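Long-range contacts in archaeal actin homolog (Thermoplasma acidophilum, PDB 2FSJ), which polymerizes into helical bundles of filaments in a nucleoside-triphosphate-dependent reaction that works best with ATP: residues Y191-D196 with V204-L209; G183-Q188 with V297-P302. All blocks are in the same frame, centred on the assembly; numbering follows the deposited sequence.

Contact 1. Residues Y191-D196 with V204-L209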
loop_
_atom_site.group_PDB
_atom_site.type_symbol
_atom_site.label_atom_id
_atom_site.label_comp_id
_atom_site.label_asym_id
_atom_site.label_seq_id
_atom_site.Cartn_x
_atom_site.Cartn_y
_atom_site.Cartn_z
ATOM N N TYR A 191 23.799 -1.333 4.361
ATOM C CA TYR A 191 22.544 -1.465 3.641
ATOM C C TYR A 191 21.357 -1.252 4.587
ATOM O O TYR A 191 21.414 -1.572 5.772
ATOM C CB TYR A 191 22.416 -2.873 2.992
ATOM C CG TYR A 191 23.377 -3.189 1.849
ATOM C CD1 TYR A 191 23.958 -2.183 1.095
ATOM C CD2 TYR A 191 23.713 -4.488 1.533
ATOM C CE1 TYR A 191 24.818 -2.450 0.075
ATOM C CE2 TYR A 191 24.595 -4.774 0.461
ATOM C CZ TYR A 191 25.139 -3.744 -0.242
ATOM O OH TYR A 191 25.990 -3.939 -1.287
ATOM N N GLY A 192 20.306 -0.645 4.056
ATOM C CA GLY A 192 18.978 -0.644 4.655
ATOM C C GLY A 192 18.168 -1.714 3.923
ATOM O O GLY A 192 18.206 -1.804 2.715
ATOM N N VAL A 193 17.392 -2.483 4.652
ATOM C CA VAL A 193 16.503 -3.456 4.072
ATOM C C VAL A 193 15.079 -3.132 4.510
ATOM O O VAL A 193 14.727 -3.199 5.703
ATOM C CB VAL A 193 16.906 -4.940 4.422
ATOM C CG1 VAL A 193 15.928 -5.916 3.743
ATOM C CG2 VAL A 193 18.308 -5.242 3.979
ATOM N N VAL A 194 14.250 -2.767 3.537
ATOM C CA VAL A 194 12.858 -2.418 3.782
ATOM C C VAL A 194 12.002 -3.620 3.429
ATOM O O VAL A 194 12.057 -4.090 2.293
ATOM C CB VAL A 194 12.402 -1.206 2.904
ATOM C CG1 VAL A 194 10.932 -0.900 3.163
ATOM C CG2 VAL A 194 13.290 0.062 3.245
ATOM N N ILE A 195 11.258 -4.129 4.405
ATOM C CA ILE A 195 10.459 -5.343 4.274
ATOM C C ILE A 195 8.980 -4.937 4.384
ATOM O O ILE A 195 8.495 -4.567 5.461
ATOM C CB ILE A 195 10.857 -6.353 5.358
ATOM C CG1 ILE A 195 12.352 -6.697 5.263
ATOM C CG2 ILE A 195 9.999 -7.626 5.226
ATOM C CD1 ILE A 195 12.909 -7.351 6.515
ATOM N N ASP A 196 8.282 -4.917 3.254
ATOM C CA ASP A 196 6.901 -4.404 3.184
ATOM C C ASP A 196 5.935 -5.577 3.060
ATOM O O ASP A 196 5.812 -6.159 2.001
ATOM C CB ASP A 196 6.829 -3.525 1.963
ATOM C CG ASP A 196 5.560 -2.716 1.868
ATOM O OD1 ASP A 196 4.568 -3.002 2.574
ATOM O OD2 ASP A 196 5.495 -1.754 1.068
ATOM N N VAL A 204 10.683 -6.569 -0.840
ATOM C CA VAL A 204 11.930 -6.370 -0.114
ATOM C C VAL A 204 12.810 -5.485 -0.968
ATOM O O VAL A 204 13.200 -5.862 -2.088
ATOM C CB VAL A 204 12.613 -7.680 0.189
ATOM C CG1 VAL A 204 13.979 -7.459 0.921
ATOM C CG2 VAL A 204 11.634 -8.622 0.967
ATOM N N LEU A 205 13.104 -4.308 -0.445
ATOM C CA LEU A 205 13.972 -3.369 -1.123
ATOM C C LEU A 205 15.237 -3.145 -0.288
ATOM O O LEU A 205 15.169 -2.680 0.874
ATOM C CB LEU A 205 13.236 -2.060 -1.382
ATOM C CG LEU A 205 14.230 -1.166 -2.120
ATOM C CD1 LEU A 205 13.975 -1.007 -3.595
ATOM C CD2 LEU A 205 14.603 0.079 -1.392
ATOM N N THR A 206 16.372 -3.528 -0.870
ATOM C CA THR A 206 17.687 -3.298 -0.259
ATOM C C THR A 206 18.278 -2.041 -0.871
ATOM O O THR A 206 18.301 -1.886 -2.072
ATOM C CB THR A 206 18.580 -4.529 -0.468
ATOM O OG1 THR A 206 18.019 -5.621 0.262
ATOM C CG2 THR A 206 19.998 -4.336 0.132
ATOM N N ILE A 207 18.667 -1.129 0.003
ATOM C CA ILE A 207 19.202 0.182 -0.353
ATOM C C ILE A 207 20.616 0.384 0.218
ATOM O O ILE A 207 20.889 0.039 1.355
ATOM C CB ILE A 207 18.190 1.261 0.133
ATOM C CG1 ILE A 207 18.319 2.556 -0.658
ATOM C CG2 ILE A 207 18.260 1.471 1.641
ATOM C CD1 ILE A 207 17.170 3.583 -0.361
ATOM N N ASN A 208 21.476 0.979 -0.599
ATOM C CA ASN A 208 22.827 1.334 -0.198
ATOM C C ASN A 208 22.735 2.675 0.516
ATOM O O ASN A 208 22.332 3.659 -0.080
ATOM C CB ASN A 208 23.755 1.458 -1.395
ATOM C CG ASN A 208 25.212 1.540 -0.957
ATOM O OD1 ASN A 208 25.463 1.847 0.209
ATOM N ND2 ASN A 208 26.147 1.111 -1.817
ATOM N N LEU A 209 23.050 2.684 1.796
ATOM C CA LEU A 209 22.907 3.910 2.568
ATOM C C LEU A 209 23.973 4.990 2.204
ATOM O O LEU A 209 23.839 6.146 2.607
ATOM C CB LEU A 209 22.841 3.635 4.057
ATOM C CG LEU A 209 21.676 2.723 4.520
ATOM C CD1 LEU A 209 21.884 2.332 5.945
ATOM C CD2 LEU A 209 20.267 3.424 4.333
#
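G192 and I207 grip each other through two backbone hydrogen bonds, G192 N to I207 O and I207 N to G192 O, each 2.8 Å. A second such pair joins V194 and L205, the V194 N to L205 O bond being almost straight (178° at the hydrogen). This is the antiparallel ladder of strands 191-197 and 202-208, a hairpin of the actin-type nucleotide-binding fold whose turn carries the ATP-binding residue S199. At the two ends of the ladder, Y191 CA directs a C-H at I207 O (3.2 Å), and V204 CA does likewise to V194 O.

On one face, V193 CG1 meets V204 CG1 at 3.8 Å. T206 has CG2 anti to the backbone N (OG1 chi1 -66°), which lays the methyl against Y191 CG (4.0 Å) while OG1 bonds L218 O. The Y191 ring crosses the N208 amide steeply, planes 84° apart; N208 OD1 is hydrogen-bonded to M210 N. An alanine at Y191 is likely to leave T206 CG2 and the N208 side chain without their aromatic neighbour. On the other face, L209 CG closes over G192 N at 3.7 Å. Main-chain bonds thus set the register, while the side chains add mostly van der Waals contact.

Contact 2. Residues G183-Q188 with V297-P302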
loop_
_atom_site.group_PDB
_atom_site.type_symbol
_atom_site.label_atom_id
_atom_site.label_comp_id
_atom_site.label_asym_id
_atom_site.label_seq_id
_atom_site.Cartn_x
_atom_site.Cartn_y
_atom_site.Cartn_z
ATOM N N GLY A 183 15.338 11.728 10.249
ATOM C CA GLY A 183 16.495 11.543 11.080
ATOM C C GLY A 183 16.436 10.202 11.748
ATOM O O GLY A 183 17.170 9.989 12.668
ATOM N N ILE A 184 15.510 9.328 11.342
ATOM C CA ILE A 184 15.318 8.010 11.958
ATOM C C ILE A 184 16.381 6.997 11.473
ATOM O O ILE A 184 16.767 6.059 12.208
ATOM C CB ILE A 184 13.868 7.511 11.717
ATOM C CG1 ILE A 184 12.890 8.392 12.553
ATOM C CG2 ILE A 184 13.744 6.022 12.071
ATOM C CD1 ILE A 184 11.419 8.331 12.177
ATOM N N ILE A 185 16.829 7.161 10.236
ATOM C CA ILE A 185 18.029 6.461 9.765
ATOM C C ILE A 185 19.035 7.496 9.298
ATOM O O ILE A 185 18.700 8.676 9.147
ATOM C CB ILE A 185 17.685 5.489 8.631
ATOM C CG1 ILE A 185 17.040 6.226 7.459
ATOM C CG2 ILE A 185 16.779 4.379 9.148
ATOM C CD1 ILE A 185 16.828 5.394 6.204
ATOM N N GLU A 186 20.269 7.066 9.066
ATOM C CA GLU A 186 21.345 7.986 8.672
ATOM C C GLU A 186 22.211 7.373 7.573
ATOM O O GLU A 186 22.361 6.162 7.521
ATOM C CB GLU A 186 22.226 8.308 9.884
ATOM N N GLN A 187 22.735 8.196 6.677
ATOM C CA GLN A 187 23.591 7.687 5.613
ATOM C C GLN A 187 24.917 7.280 6.238
ATOM O O GLN A 187 25.421 7.947 7.144
ATOM C CB GLN A 187 23.798 8.715 4.520
ATOM C CG GLN A 187 22.543 8.996 3.733
ATOM C CD GLN A 187 22.812 9.741 2.486
ATOM O OE1 GLN A 187 23.226 9.159 1.479
ATOM N NE2 GLN A 187 22.592 11.038 2.529
ATOM N N GLN A 188 25.423 6.148 5.775
ATOM C CA GLN A 188 26.615 5.497 6.323
ATOM C C GLN A 188 26.943 4.329 5.407
ATOM O O GLN A 188 26.118 3.969 4.592
ATOM C CB GLN A 188 26.342 4.975 7.734
ATOM C CG GLN A 188 25.094 4.114 7.871
ATOM C CD GLN A 188 24.591 3.990 9.301
ATOM O OE1 GLN A 188 25.375 4.059 10.244
ATOM N NE2 GLN A 188 23.285 3.797 9.466
ATOM N N VAL A 297 24.128 -5.315 6.467
ATOM C CA VAL A 297 22.868 -4.694 6.894
ATOM C C VAL A 297 23.057 -3.964 8.198
ATOM O O VAL A 297 23.425 -4.585 9.199
ATOM C CB VAL A 297 21.719 -5.729 7.065
ATOM C CG1 VAL A 297 20.442 -5.053 7.600
ATOM C CG2 VAL A 297 21.426 -6.413 5.730
ATOM N N THR A 298 22.784 -2.652 8.201
ATOM C CA THR A 298 22.760 -1.846 9.439
ATOM C C THR A 298 21.376 -1.382 9.874
ATOM O O THR A 298 21.224 -0.935 10.971
ATOM C CB THR A 298 23.653 -0.611 9.279
ATOM O OG1 THR A 298 23.252 0.128 8.113
ATOM C CG2 THR A 298 25.102 -1.015 8.973
ATOM N N SER A 299 20.373 -1.441 9.005
ATOM C CA SER A 299 19.016 -1.093 9.379
ATOM C C SER A 299 18.034 -2.016 8.690
ATOM O O SER A 299 18.133 -2.203 7.477
ATOM C CB SER A 299 18.659 0.355 9.004
ATOM O OG SER A 299 19.685 1.270 9.256
ATOM N N LEU A 300 17.137 -2.609 9.481
ATOM C CA LEU A 300 16.019 -3.448 9.008
ATOM C C LEU A 300 14.742 -2.664 9.265
ATOM O O LEU A 300 14.497 -2.264 10.410
ATOM C CB LEU A 300 15.931 -4.762 9.791
ATOM C CG LEU A 300 16.815 -5.954 9.436
ATOM C CD1 LEU A 300 16.698 -7.050 10.519
ATOM C CD2 LEU A 300 16.535 -6.538 8.057
ATOM N N ILE A 301 13.921 -2.462 8.228
ATOM C CA ILE A 301 12.820 -1.526 8.291
ATOM C C ILE A 301 11.506 -2.194 7.863
ATOM O O ILE A 301 11.176 -2.272 6.679
ATOM C CB ILE A 301 13.134 -0.271 7.444
ATOM C CG1 ILE A 301 14.480 0.348 7.853
ATOM C CG2 ILE A 301 12.008 0.747 7.552
ATOM C CD1 ILE A 301 15.104 1.264 6.810
ATOM N N PRO A 302 10.782 -2.737 8.821
ATOM C CA PRO A 302 9.497 -3.357 8.492
ATOM C C PRO A 302 8.418 -2.310 8.295
ATOM O O PRO A 302 8.224 -1.441 9.160
ATOM C CB PRO A 302 9.218 -4.236 9.691
ATOM C CG PRO A 302 10.587 -4.277 10.449
ATOM C CD PRO A 302 11.161 -2.953 10.225
HETATM O O HOH W 1 20.758 4.242 9.907
#
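Water 1 is held between E186 and S299: it accepts the backbone N-H of E186, with E186 N 3.0 Å away, and is hydrogen-bonded to S299 OG at 3.2 Å. It bridges two elements of the actin-type fold, the connection from helix 173-182 to strand 191-197 and strand 297-303, an outermost strand of the four-stranded sheet. The connection begins with a Schellman motif at G183, whose positive phi (87°) turns the chain out of the helix. The chain then runs alongside strand 297-303, roughly antiparallel to it but without strand pairing, since the CA atoms of I185 and S299 stay 7.6 Å apart.

Next to the water, the I185 and I301 side of the contact is apolar and buried. I185 points toward the strand and, with CG1 placed between backbone N and carbonyl carbon (chi1 58°), sets CG2 against strand 297-303. That methyl meets I301 CD1 at 4.2 Å and also borders S299 OG at 4.3 Å. L179 of helix 173-182 touches both isoleucines and so closes this small cluster from the helix side. The I301 side chain lies about 8 Å from that of the ATP-binding residue S307, placing the cluster close to the nucleotide site.

Toward the more open end, Q188 and T298 slide past each other in opposite directions. Q188 CG sits between the backbone N and the carbonyl carbon (chi1 51°), and the chain is extended beyond it, which brings NE2 near the T298 hydroxyl. That hydroxyl has a weak hydrogen bond to Y191 O on the adjacent strand, which gives it a partner within the sheet. Q188 NE2 comes no nearer to T298 OG1 than 3.9 Å, a van der Waals contact.

Overall arrangement
Both contacts serve the same four-stranded sheet, and their centres lie 9 Å apart. Both are largely buried. Contact 1 is the hairpin, locked by direct main-chain bonds; contact 2 lays a loop against an outermost strand, with a smaller interface and a bridging water, and ends in the partly exposed pair Q188 and T298. Strand 191-197 links them: V193 N and O probably bond to S299 O and I301 N, so the strand of the hairpin is also neighbour to the strand of contact 2. The connection 183-188 leads into that same strand, and its end packs on L209, Q188 O facing L209 CB. In sequence, contact 1 is nested inside the loop that contact 2 closes.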